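Local coordinates for major pepsin inhibitor 3 (Ascaris suum, PDB 1F32), which inhibits the aspartic protease pepsin, as a secreted protein of the inhibitor I33 family, at residues D95-A98 with K99-A102; M73-V77 with G78-L82. All blocks are in the same frame, centred on the assembly; numbering follows the deposited sequence.

Contact 1: residues D95-A98 with K99-A102; sequences DLTA and KDHA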
ATOM      1  N   ASP A  95      -8.160   9.988   0.315  1.00 20.22           N
ATOM      2  CA  ASP A  95      -7.069  10.208   1.250  1.00 23.28           C
ATOM      3  C   ASP A  95      -7.756  10.085   2.617  1.00 22.78           C
ATOM      4  O   ASP A  95      -8.908  10.491   2.763  1.00 22.91           O
ATOM      5  CB  ASP A  95      -6.482  11.620   1.097  1.00 22.47           C
ATOM      6  CG  ASP A  95      -5.642  11.785  -0.165  1.00 23.38           C
ATOM      7  OD1 ASP A  95      -5.280  10.771  -0.799  1.00 19.81           O
ATOM      8  OD2 ASP A  95      -5.324  12.939  -0.518  1.00 23.68           O
ATOM      9  N   LEU A  96      -7.085   9.514   3.614  1.00 22.66           N
ATOM     10  CA  LEU A  96      -7.727   9.402   4.918  1.00 23.27           C
ATOM     11  C   LEU A  96      -7.907  10.770   5.559  1.00 25.01           C
ATOM     12  O   LEU A  96      -7.053  11.645   5.433  1.00 26.54           O
ATOM     13  CB  LEU A  96      -6.917   8.513   5.874  1.00 23.20           C
ATOM     14  CG  LEU A  96      -7.138   6.996   5.805  1.00 24.02           C
ATOM     15  CD1 LEU A  96      -6.458   6.426   4.567  1.00 26.80           C
ATOM     16  CD2 LEU A  96      -6.574   6.352   7.064  1.00 23.75           C
ATOM     17  N   THR A  97      -9.030  10.938   6.245  1.00 25.65           N
ATOM     18  CA  THR A  97      -9.354  12.172   6.942  1.00 26.55           C
ATOM     19  C   THR A  97      -9.017  11.914   8.403  1.00 26.16           C
ATOM     20  O   THR A  97      -8.716  10.785   8.775  1.00 23.62           O
ATOM     21  CB  THR A  97     -10.849  12.471   6.853  1.00 28.86           C
ATOM     22  OG1 THR A  97     -11.583  11.352   7.373  1.00 27.72           O
ATOM     23  CG2 THR A  97     -11.261  12.713   5.414  1.00 28.24           C
ATOM     24  N   ALA A  98      -9.069  12.951   9.234  1.00 27.13           N
ATOM     25  CA  ALA A  98      -8.771  12.782  10.656  1.00 25.65           C
ATOM     26  C   ALA A  98      -9.709  11.747  11.277  1.00 25.70           C
ATOM     27  O   ALA A  98      -9.298  10.946  12.116  1.00 25.02           O
ATOM     28  CB  ALA A  98      -8.915  14.120  11.384  1.00 27.55           C
ATOM     29  N   LYS A  99     -10.977  11.769  10.876  1.00 24.91           N
ATOM     30  CA  LYS A  99     -11.942  10.810  11.409  1.00 25.44           C
ATOM     31  C   LYS A  99     -11.526   9.387  11.050  1.00 24.52           C
ATOM     32  O   LYS A  99     -11.682   8.469  11.863  1.00 23.30           O
ATOM     33  CB  LYS A  99     -13.349  11.091  10.872  1.00 27.59           C
ATOM     34  CG  LYS A  99     -14.104  12.170  11.644  1.00 32.86           C
ATOM     35  CD  LYS A  99     -15.378  12.598  10.914  1.00 34.86           C
ATOM     36  CE  LYS A  99     -16.089  13.726  11.663  1.00 38.83           C
ATOM     37  NZ  LYS A  99     -17.217  14.333  10.883  1.00 38.82           N
ATOM     38  N   ASP A 100     -11.012   9.207   9.831  1.00 24.04           N
ATOM     39  CA  ASP A 100     -10.559   7.887   9.379  1.00 23.24           C
ATOM     40  C   ASP A 100      -9.405   7.397  10.247  1.00 22.13           C
ATOM     41  O   ASP A 100      -9.376   6.237  10.651  1.00 21.60           O
ATOM     42  CB  ASP A 100     -10.084   7.916   7.917  1.00 22.65           C
ATOM     43  CG  ASP A 100     -11.202   8.235   6.932  1.00 24.97           C
ATOM     44  OD1 ASP A 100     -12.387   7.913   7.205  1.00 21.49           O
ATOM     45  OD2 ASP A 100     -10.878   8.796   5.864  1.00 22.92           O
ATOM     46  N   HIS A 101      -8.446   8.274  10.531  1.00 21.96           N
ATOM     47  CA  HIS A 101      -7.312   7.887  11.351  1.00 22.14           C
ATOM     48  C   HIS A 101      -7.800   7.484  12.735  1.00 22.52           C
ATOM     49  O   HIS A 101      -7.259   6.571  13.359  1.00 24.03           O
ATOM     50  CB  HIS A 101      -6.307   9.042  11.458  1.00 24.01           C
ATOM     51  CG  HIS A 101      -5.478   9.238  10.225  1.00 23.69           C
ATOM     52  ND1 HIS A 101      -5.609  10.339   9.406  1.00 25.41           N
ATOM     53  CD2 HIS A 101      -4.509   8.470   9.673  1.00 23.05           C
ATOM     54  CE1 HIS A 101      -4.755  10.240   8.401  1.00 21.59           C
ATOM     55  NE2 HIS A 101      -4.077   9.117   8.539  1.00 24.62           N
ATOM     56  N   ALA A 102      -8.830   8.172  13.212  1.00 24.73           N
ATOM     57  CA  ALA A 102      -9.398   7.882  14.519  1.00 25.06           C
ATOM     58  C   ALA A 102      -9.983   6.477  14.512  1.00 22.65           C
ATOM     59  O   ALA A 102      -9.853   5.742  15.485  1.00 20.78           O
ATOM     60  CB  ALA A 102     -10.470   8.905  14.861  1.00 25.66           C
TER
HETATM   61  O   HOH W   1     -14.102  10.736   6.744  1.00 43.17           O

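Contact 2: residues M73-V77 with G78-L82; sequences MFNFV and GCSVL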
ATOM      1  N   MET A  73       1.076   0.272   6.342  1.00 20.37           N
ATOM      2  CA  MET A  73      -0.073  -0.318   5.687  1.00 17.58           C
ATOM      3  C   MET A  73      -0.866  -1.035   6.764  1.00 18.52           C
ATOM      4  O   MET A  73      -0.288  -1.633   7.680  1.00 20.43           O
ATOM      5  CB  MET A  73       0.391  -1.310   4.613  1.00 18.80           C
ATOM      6  CG  MET A  73      -0.729  -2.041   3.892  1.00 19.25           C
ATOM      7  SD  MET A  73      -0.014  -2.926   2.503  1.00 24.75           S
ATOM      8  CE  MET A  73      -1.459  -3.437   1.648  1.00 16.10           C
ATOM      9  N   PHE A  74      -2.187  -0.961   6.657  1.00 17.70           N
ATOM     10  CA  PHE A  74      -3.088  -1.616   7.594  1.00 19.08           C
ATOM     11  C   PHE A  74      -4.118  -2.351   6.734  1.00 19.35           C
ATOM     12  O   PHE A  74      -4.738  -1.762   5.846  1.00 19.86           O
ATOM     13  CB  PHE A  74      -3.797  -0.588   8.479  1.00 17.46           C
ATOM     14  CG  PHE A  74      -2.873   0.203   9.377  1.00 20.11           C
ATOM     15  CD1 PHE A  74      -2.246  -0.400  10.468  1.00 21.34           C
ATOM     16  CD2 PHE A  74      -2.669   1.561   9.152  1.00 21.07           C
ATOM     17  CE1 PHE A  74      -1.423   0.347  11.330  1.00 22.59           C
ATOM     18  CE2 PHE A  74      -1.851   2.319  10.003  1.00 23.03           C
ATOM     19  CZ  PHE A  74      -1.229   1.704  11.096  1.00 23.18           C
ATOM     20  N   ASN A  75      -4.286  -3.637   6.997  1.00 20.02           N
ATOM     21  CA  ASN A  75      -5.224  -4.448   6.236  1.00 20.45           C
ATOM     22  C   ASN A  75      -6.368  -4.941   7.111  1.00 21.47           C
ATOM     23  O   ASN A  75      -6.143  -5.646   8.091  1.00 21.40           O
ATOM     24  CB  ASN A  75      -4.470  -5.613   5.625  1.00 21.77           C
ATOM     25  CG  ASN A  75      -3.300  -5.150   4.793  1.00 22.89           C
ATOM     26  OD1 ASN A  75      -3.480  -4.459   3.793  1.00 25.47           O
ATOM     27  ND2 ASN A  75      -2.089  -5.503   5.217  1.00 22.77           N
ATOM     28  N   PHE A  76      -7.592  -4.558   6.744  1.00 18.93           N
ATOM     29  CA  PHE A  76      -8.790  -4.935   7.488  1.00 20.03           C
ATOM     30  C   PHE A  76      -9.644  -5.837   6.612  1.00 18.98           C
ATOM     31  O   PHE A  76      -9.320  -6.066   5.456  1.00 18.52           O
ATOM     32  CB  PHE A  76      -9.618  -3.697   7.825  1.00 18.19           C
ATOM     33  CG  PHE A  76      -8.836  -2.602   8.494  1.00 19.96           C
ATOM     34  CD1 PHE A  76      -8.556  -2.658   9.855  1.00 20.07           C
ATOM     35  CD2 PHE A  76      -8.356  -1.533   7.750  1.00 17.54           C
ATOM     36  CE1 PHE A  76      -7.795  -1.650  10.463  1.00 18.64           C
ATOM     37  CE2 PHE A  76      -7.605  -0.530   8.341  1.00 19.57           C
ATOM     38  CZ  PHE A  76      -7.321  -0.586   9.704  1.00 18.82           C
ATOM     39  N   VAL A  77     -10.734  -6.343   7.181  1.00 19.38           N
ATOM     40  CA  VAL A  77     -11.655  -7.176   6.426  1.00 20.50           C
ATOM     41  C   VAL A  77     -12.465  -6.216   5.572  1.00 20.40           C
ATOM     42  O   VAL A  77     -13.253  -5.417   6.092  1.00 18.16           O
ATOM     43  CB  VAL A  77     -12.618  -7.954   7.345  1.00 20.96           C
ATOM     44  CG1 VAL A  77     -13.697  -8.639   6.502  1.00 22.08           C
ATOM     45  CG2 VAL A  77     -11.851  -8.978   8.152  1.00 21.37           C
ATOM     46  N   GLY A  78     -12.247  -6.266   4.263  1.00 20.03           N
ATOM     47  CA  GLY A  78     -12.995  -5.399   3.376  1.00 21.79           C
ATOM     48  C   GLY A  78     -12.195  -4.263   2.777  1.00 21.08           C
ATOM     49  O   GLY A  78     -12.578  -3.721   1.737  1.00 19.54           O
ATOM     50  N   CYS A  79     -11.089  -3.881   3.417  1.00 20.43           N
ATOM     51  CA  CYS A  79     -10.296  -2.791   2.872  1.00 18.72           C
ATOM     52  C   CYS A  79      -8.903  -2.641   3.472  1.00 19.05           C
ATOM     53  O   CYS A  79      -8.576  -3.278   4.479  1.00 16.93           O
ATOM     54  CB  CYS A  79     -11.077  -1.485   3.013  1.00 21.98           C
ATOM     55  SG  CYS A  79     -10.991  -0.538   4.573  1.00 20.64           S
ATOM     56  N   SER A  80      -8.083  -1.810   2.830  1.00 18.95           N
ATOM     57  CA  SER A  80      -6.717  -1.561   3.277  1.00 19.49           C
ATOM     58  C   SER A  80      -6.358  -0.079   3.229  1.00 18.61           C
ATOM     59  O   SER A  80      -6.897   0.692   2.427  1.00 16.99           O
ATOM     60  CB  SER A  80      -5.702  -2.317   2.400  1.00 22.05           C
ATOM     61  OG  SER A  80      -5.879  -3.724   2.449  1.00 22.02           O
ATOM     62  N   VAL A  81      -5.438   0.304   4.102  1.00 19.16           N
ATOM     63  CA  VAL A  81      -4.933   1.665   4.154  1.00 17.19           C
ATOM     64  C   VAL A  81      -3.431   1.543   3.894  1.00 16.02           C
ATOM     65  O   VAL A  81      -2.739   0.735   4.516  1.00 16.66           O
ATOM     66  CB  VAL A  81      -5.145   2.307   5.544  1.00 16.58           C
ATOM     67  CG1 VAL A  81      -4.552   3.719   5.562  1.00 19.21           C
ATOM     68  CG2 VAL A  81      -6.621   2.342   5.883  1.00 17.49           C
ATOM     69  N   LEU A  82      -2.931   2.332   2.953  1.00 16.56           N
ATOM     70  CA  LEU A  82      -1.513   2.330   2.638  1.00 18.86           C
ATOM     71  C   LEU A  82      -1.133   3.800   2.671  1.00 20.03           C
ATOM     72  O   LEU A  82      -1.717   4.623   1.952  1.00 20.05           O
ATOM     73  CB  LEU A  82      -1.262   1.740   1.251  1.00 17.88           C
ATOM     74  CG  LEU A  82       0.196   1.748   0.782  1.00 16.66           C
ATOM     75  CD1 LEU A  82       1.014   0.791   1.619  1.00 19.58           C
ATOM     76  CD2 LEU A  82       0.251   1.345  -0.694  1.00 19.99           C
TER
HETATM   77  O   HOH W   2      -7.571  -6.035   3.581  1.00 27.43           O

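Contact 1: residues D95-A98 with K99-A102
T97 and D100 meet in a capping box at the start of helix 98-116, with T97 in the N-cap position. The backbone N of T97 donates to D100 OD2 over 2.9 Å, although the place of OD2 is not wholly certain. In return the backbone N of D100 points at T97 OG1, a weak bond at 3.3 Å. The hydroxyl faces that amide because chi1 of T97 (56°) sets OG1 between its own backbone N and carbonyl carbon. OG1 also has a water at 2.7 Å, and this water donates a second, weak bond to D100 OD1. D100 OD2 is further paired with R94 in a salt bridge, and the uncertainty in its place applies there too.

The side chain of L96 packs against the D100 methylene and the H101 ring. Its CB lies over one face of the H101 ring, toward the rim, in a CH-pi contact 4.1 Å from the ring centroid; CG rests on D100 CB at 3.7 Å; and of the two methyls CD2 reaches both D100 CB and the H101 ring carbon CD2. The helical pattern proper begins with H101 N, which donates to T97 O, and A102 N, which donates to A98 O at 3.0 Å.

H101 NE2 is hydrogen-bonded to N84, whose backbone also bonds to that of L96, so that the ring is tied to the chain between strands 79-82 and 85-88. This surface turn thus carries the chain from edge strand 91-95 into helix 98-116, with L96 resting against L86 of strand 85-88.

Contact 2: residues M73-V77 with G78-L82
With CG of N75 anti to its carbonyl carbon (chi1 -55°) and OG of S80 placed likewise (chi1 -61°), the two side chains meet over the same face of the sheet. S80 OG donates to N75 OD1 over 2.8 Å, in the plane of the amide and on a lone pair of the oxygen. The other end of the amide, ND2, bonds to S5 on strand 5-8, so both ends fix its rotation. A water joins in from the turn side, donating to S80 OG and to F76 O, the latter at 2.6 Å.

Beneath these side chains runs a beta hairpin: strands 73-76 and 79-82 are antiparallel, with axes 4.6 Å apart and directions differing by 174°. F74 and V81 form a hydrogen-bonded pair, in which F74 N to V81 O and V81 N to F74 O are both 2.8 Å, while M73 with L82 and N75 with S80 are non-hydrogen-bonded pairs. V77 and G78 make the turn. G78 has a positive phi, and its backbone angles bring the place of a CB up against V77 O, which suits glycine.

On the face shared with N75 and S80, the extended M73 side chain lies across L82, whose CD1 is 3.7 Å from M73 CB; F11 touches both residues. F74, F76, C79 and V81 occupy the reverse face. There V81 CG2 meets the edge of the F76 ring in its plane, 3.9 Å from CE2. C79 SG approaches the same ring obliquely, 5.5 Å from its centroid, and is disulfide-bonded to C146. F107 of helix 98-116 makes an edge-to-face contact with F76, and F74 packs against V104 and R108 of that helix.

Overall arrangement
Both contacts are local, and they follow one another along the chain within the same pepsin inhibitor-3-like repeat. Contact 2 is partly buried and joins two inner strands of the five-stranded antiparallel sheet; contact 1 lies at the surface, where the chain leaves the sheet's edge strand for the helix. Their centres are about 13 Å apart, yet they touch through L96 CD1 and V81 CG1 at 3.5 Å. Contact 1 pairs polar helix capping with the packing of L96, whereas contact 2 combines interstrand backbone bonds and one side-chain hydrogen bond with aromatic and sulfur packing. The helix started at contact 1 packs on the phenylalanine-bearing face of contact 2.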